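Local coordinates for protein NDP-rhamnosyltransferase (Saccharopolyspora spinosa, PDB 3TSA) that belongs to the GT-B-fold glycosyltransferases, enzymes built of two domains that each hold a parallel beta sheet, at residues 250-262 with 271-283. Residues are numbered along the deposited sequence; the frame is centred on the assembly and turned at random.
Sequences GVEAVIAVPPEHR and NARIAESVPLNLF
A253 and I255 carry the pairing of strand 251-256 with strand 272-274. A253 N donates to N271 O (2.8 Å) and A253 O accepts from R273 N; I255 N then reaches R273 O (2.7 Å), and I255 O takes A275 N. This ladder illustrates how a parallel sheet gains an edge strand: 272-274 is an outermost strand of the sheet within this chain, in order 3-2-1-4-5-6, in the Rossmann-like C-terminal half of a GT-B enzyme, and 251-256 lies between it and strand 219-224. Side chains continue the pairing at both ends. At the start, N271 has CG wedged between its backbone N and carbonyl carbon (chi1 60°), which turns ND2 back to V251 O at 2.9 Å; the same ND2 also bonds T246 O. At the far end, R262 stretches its chain past I274, CD lying 3.7 Å from CG2, and lays its guanidinium beneath A275 O, which sits 3.6 Å above the centre of one face. In the plane, NE and NH2 both grip V257 O, fixing the rotation of the group, while NH2 also donates to S277 OG (2.9 Å). On the sheet face of V254 and R273, V254 CG1 meets F283 CE1 at 3.7 Å, and W211 touches V254, forms a cation-pi pair with R273 and meets the F283 ring. A water links R273 NE to E252 OE2, which R220 holds by a salt bridge.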
loop_
_atom_site.group_PDB
_atom_site.type_symbol
_atom_site.label_atom_id
_atom_site.label_comp_id
_atom_site.label_asym_id
_atom_site.label_seq_id
_atom_site.Cartn_x
_atom_site.Cartn_y
_atom_site.Cartn_z
ATOM N N GLY A 250 -2.111 37.798 9.125
ATOM C CA GLY A 250 -1.068 37.153 8.362
ATOM C C GLY A 250 -1.421 35.722 7.967
ATOM O O GLY A 250 -0.903 35.239 6.981
ATOM N N VAL A 251 -2.333 35.084 8.704
ATOM C CA VAL A 251 -2.456 33.617 8.651
ATOM C C VAL A 251 -3.376 33.135 7.555
ATOM O O VAL A 251 -4.441 33.763 7.282
ATOM C CB VAL A 251 -2.922 32.996 10.061
ATOM C CG1 VAL A 251 -3.409 31.519 9.888
ATOM C CG2 VAL A 251 -1.840 33.145 11.103
ATOM N N GLU A 252 -2.951 32.075 6.865
ATOM C CA GLU A 252 -3.808 31.291 6.023
ATOM C C GLU A 252 -3.958 29.934 6.721
ATOM O O GLU A 252 -2.993 29.277 6.886
ATOM C CB GLU A 252 -3.067 31.040 4.692
ATOM C CG GLU A 252 -3.907 30.246 3.774
ATOM C CD GLU A 252 -3.264 30.143 2.405
ATOM O OE1 GLU A 252 -3.125 31.238 1.739
ATOM O OE2 GLU A 252 -2.912 28.993 2.027
ATOM N N ALA A 253 -5.176 29.529 7.036
ATOM C CA ALA A 253 -5.463 28.246 7.749
ATOM C C ALA A 253 -5.758 27.138 6.758
ATOM O O ALA A 253 -6.611 27.318 5.893
ATOM C CB ALA A 253 -6.657 28.448 8.712
ATOM N N VAL A 254 -5.002 26.030 6.749
ATOM C CA VAL A 254 -5.365 24.901 5.873
ATOM C C VAL A 254 -5.994 23.882 6.785
ATOM O O VAL A 254 -5.337 23.422 7.715
ATOM C CB VAL A 254 -4.129 24.263 5.104
ATOM C CG1 VAL A 254 -4.512 22.963 4.371
ATOM C CG2 VAL A 254 -3.512 25.263 4.122
ATOM N N ILE A 255 -7.265 23.551 6.551
ATOM C CA ILE A 255 -8.008 22.732 7.548
ATOM C C ILE A 255 -8.169 21.331 7.001
ATOM O O ILE A 255 -8.779 21.105 5.921
ATOM C CB ILE A 255 -9.392 23.339 7.902
ATOM C CG1 ILE A 255 -9.241 24.680 8.588
ATOM C CG2 ILE A 255 -10.095 22.481 8.921
ATOM C CD1 ILE A 255 -10.462 25.594 8.405
ATOM N N ALA A 256 -7.566 20.375 7.726
ATOM C CA ALA A 256 -7.522 18.963 7.317
ATOM C C ALA A 256 -8.305 18.113 8.344
ATOM O O ALA A 256 -7.749 17.763 9.405
ATOM C CB ALA A 256 -6.048 18.472 7.175
ATOM N N VAL A 257 -9.596 17.854 8.094
ATOM C CA VAL A 257 -10.424 17.038 8.999
ATOM C C VAL A 257 -11.181 16.052 8.125
ATOM O O VAL A 257 -11.242 16.298 6.919
ATOM C CB VAL A 257 -11.383 17.865 9.885
ATOM C CG1 VAL A 257 -10.566 18.890 10.701
ATOM C CG2 VAL A 257 -12.509 18.494 9.063
ATOM N N PRO A 258 -11.726 14.956 8.700
ATOM C CA PRO A 258 -12.421 13.921 7.922
ATOM C C PRO A 258 -13.649 14.484 7.267
ATOM O O PRO A 258 -14.250 15.420 7.819
ATOM C CB PRO A 258 -12.878 12.937 9.013
ATOM C CG PRO A 258 -11.789 13.079 10.043
ATOM C CD PRO A 258 -11.632 14.555 10.118
ATOM N N PRO A 259 -14.083 13.895 6.144
ATOM C CA PRO A 259 -15.232 14.398 5.406
ATOM C C PRO A 259 -16.471 14.682 6.283
ATOM O O PRO A 259 -17.076 15.778 6.172
ATOM C CB PRO A 259 -15.551 13.256 4.418
ATOM C CG PRO A 259 -14.300 12.496 4.256
ATOM C CD PRO A 259 -13.535 12.643 5.574
ATOM N N GLU A 260 -16.841 13.745 7.159
ATOM C CA GLU A 260 -18.073 13.975 7.988
ATOM C C GLU A 260 -17.960 15.100 9.032
ATOM O O GLU A 260 -18.970 15.590 9.538
ATOM C CB GLU A 260 -18.588 12.690 8.627
ATOM C CG GLU A 260 -17.773 12.215 9.816
ATOM C CD GLU A 260 -16.489 11.461 9.431
ATOM O OE1 GLU A 260 -16.108 11.318 8.220
ATOM O OE2 GLU A 260 -15.846 11.018 10.397
ATOM N N HIS A 261 -16.737 15.539 9.327
ATOM C CA HIS A 261 -16.547 16.663 10.246
ATOM C C HIS A 261 -16.440 18.037 9.566
ATOM O O HIS A 261 -16.277 19.047 10.248
ATOM C CB HIS A 261 -15.344 16.407 11.181
ATOM C CG HIS A 261 -15.486 15.174 12.027
ATOM N ND1 HIS A 261 -16.358 15.096 13.091
ATOM C CD2 HIS A 261 -14.815 13.992 12.005
ATOM C CE1 HIS A 261 -16.271 13.893 13.642
ATOM N NE2 HIS A 261 -15.335 13.210 13.014
ATOM N N ARG A 262 -16.558 18.063 8.231
ATOM C CA ARG A 262 -16.365 19.273 7.460
ATOM C C ARG A 262 -17.608 20.160 7.608
ATOM O O ARG A 262 -17.521 21.392 7.585
ATOM C CB ARG A 262 -15.993 18.911 5.979
ATOM C CG ARG A 262 -14.525 18.378 5.896
ATOM C CD ARG A 262 -14.068 17.865 4.522
ATOM N NE ARG A 262 -12.914 16.978 4.710
ATOM C CZ ARG A 262 -12.415 16.141 3.813
ATOM N NH1 ARG A 262 -12.980 16.058 2.629
ATOM N NH2 ARG A 262 -11.342 15.377 4.112
ATOM N N ASN A 271 -9.677 33.469 4.654
ATOM C CA ASN A 271 -8.264 32.997 4.898
ATOM C C ASN A 271 -8.195 31.536 5.433
ATOM O O ASN A 271 -7.230 31.171 6.112
ATOM C CB ASN A 271 -7.455 33.926 5.814
ATOM C CG ASN A 271 -8.054 34.099 7.213
ATOM O OD1 ASN A 271 -9.273 33.991 7.406
ATOM N ND2 ASN A 271 -7.171 34.332 8.224
ATOM N N ALA A 272 -9.221 30.750 5.116
ATOM C CA ALA A 272 -9.255 29.330 5.400
ATOM C C ALA A 272 -9.463 28.501 4.150
ATOM O O ALA A 272 -10.200 28.912 3.260
ATOM C CB ALA A 272 -10.343 29.007 6.466
ATOM N N ARG A 273 -8.844 27.326 4.074
ATOM C CA ARG A 273 -9.126 26.388 3.012
ATOM C C ARG A 273 -9.429 25.037 3.642
ATOM O O ARG A 273 -8.723 24.656 4.561
ATOM C CB ARG A 273 -7.907 26.223 2.174
ATOM C CG ARG A 273 -8.020 25.028 1.191
ATOM C CD ARG A 273 -6.709 24.791 0.474
ATOM N NE ARG A 273 -6.472 25.898 -0.416
ATOM C CZ ARG A 273 -6.990 25.994 -1.650
ATOM N NH1 ARG A 273 -7.759 25.025 -2.151
ATOM N NH2 ARG A 273 -6.720 27.070 -2.388
ATOM N N ILE A 274 -10.491 24.360 3.185
ATOM C CA ILE A 274 -10.804 22.999 3.592
ATOM C C ILE A 274 -10.084 22.052 2.659
ATOM O O ILE A 274 -10.345 22.062 1.451
ATOM C CB ILE A 274 -12.349 22.702 3.650
ATOM C CG1 ILE A 274 -13.121 23.730 4.561
ATOM C CG2 ILE A 274 -12.549 21.243 4.097
ATOM C CD1 ILE A 274 -14.726 23.648 4.557
ATOM N N ALA A 275 -9.119 21.283 3.173
ATOM C CA ALA A 275 -8.345 20.341 2.319
ATOM C C ALA A 275 -9.205 19.130 1.993
ATOM O O ALA A 275 -9.884 18.564 2.872
ATOM C CB ALA A 275 -7.004 19.912 2.973
ATOM N N GLU A 276 -9.188 18.729 0.734
ATOM C CA GLU A 276 -10.090 17.685 0.250
ATOM C C GLU A 276 -9.528 16.274 0.437
ATOM O O GLU A 276 -9.104 15.667 -0.538
ATOM C CB GLU A 276 -10.400 17.936 -1.240
ATOM C CG GLU A 276 -11.534 18.912 -1.487
ATOM C CD GLU A 276 -12.876 18.339 -1.055
ATOM O OE1 GLU A 276 -13.478 18.925 -0.116
ATOM O OE2 GLU A 276 -13.290 17.277 -1.579
ATOM N N SER A 277 -9.474 15.788 1.665
ATOM C CA SER A 277 -8.921 14.420 1.990
ATOM C C SER A 277 -7.481 14.287 1.451
ATOM O O SER A 277 -7.158 13.394 0.675
ATOM C CB SER A 277 -9.797 13.297 1.436
ATOM O OG SER A 277 -10.956 13.168 2.214
ATOM N N VAL A 278 -6.622 15.217 1.821
ATOM C CA VAL A 278 -5.302 15.282 1.203
ATOM C C VAL A 278 -4.294 14.879 2.280
ATOM O O VAL A 278 -4.196 15.560 3.293
ATOM C CB VAL A 278 -4.892 16.737 0.762
ATOM C CG1 VAL A 278 -3.405 16.710 0.202
ATOM C CG2 VAL A 278 -5.844 17.306 -0.294
ATOM N N PRO A 279 -3.528 13.797 2.052
ATOM C CA PRO A 279 -2.488 13.325 2.985
ATOM C C PRO A 279 -1.564 14.473 3.388
ATOM O O PRO A 279 -0.991 15.167 2.519
ATOM C CB PRO A 279 -1.697 12.330 2.095
ATOM C CG PRO A 279 -2.801 11.664 1.321
ATOM C CD PRO A 279 -3.697 12.864 0.920
ATOM N N LEU A 280 -1.413 14.648 4.709
ATOM C CA LEU A 280 -0.632 15.730 5.243
ATOM C C LEU A 280 0.729 15.917 4.590
ATOM O O LEU A 280 1.172 17.018 4.309
ATOM C CB LEU A 280 -0.454 15.384 6.717
ATOM C CG LEU A 280 -0.608 16.528 7.633
ATOM C CD1 LEU A 280 -1.996 17.057 7.375
ATOM C CD2 LEU A 280 -0.359 15.956 9.056
ATOM N N ASN A 281 1.435 14.826 4.371
ATOM C CA ASN A 281 2.782 14.926 3.931
ATOM C C ASN A 281 2.911 15.517 2.539
ATOM O O ASN A 281 3.967 15.995 2.159
ATOM C CB ASN A 281 3.412 13.506 4.027
ATOM C CG ASN A 281 2.965 12.609 2.938
ATOM O OD1 ASN A 281 2.057 11.783 3.108
ATOM N ND2 ASN A 281 3.595 12.751 1.784
ATOM N N LEU A 282 1.828 15.517 1.765
ATOM C CA LEU A 282 1.875 16.090 0.418
ATOM C C LEU A 282 2.048 17.618 0.422
ATOM O O LEU A 282 2.586 18.183 -0.546
ATOM C CB LEU A 282 0.609 15.681 -0.351
ATOM C CG LEU A 282 0.480 14.166 -0.575
ATOM C CD1 LEU A 282 -0.822 13.788 -1.295
ATOM C CD2 LEU A 282 1.746 13.702 -1.380
ATOM N N PHE A 283 1.665 18.296 1.501
ATOM C CA PHE A 283 1.729 19.768 1.515
ATOM C C PHE A 283 2.307 20.359 2.791
ATOM O O PHE A 283 2.529 21.574 2.902
ATOM C CB PHE A 283 0.339 20.356 1.307
ATOM C CG PHE A 283 -0.622 20.060 2.442
ATOM C CD1 PHE A 283 -0.674 20.869 3.560
ATOM C CD2 PHE A 283 -1.505 19.001 2.342
ATOM C CE1 PHE A 283 -1.612 20.612 4.583
ATOM C CE2 PHE A 283 -2.399 18.715 3.340
ATOM C CZ PHE A 283 -2.437 19.524 4.497
HETATM O O HOH W 1 -4.822 27.462 0.815
HETATM O O HOH W 2 -10.637 19.044 5.630
HETATM O O HOH W 3 -8.789 16.536 4.924
#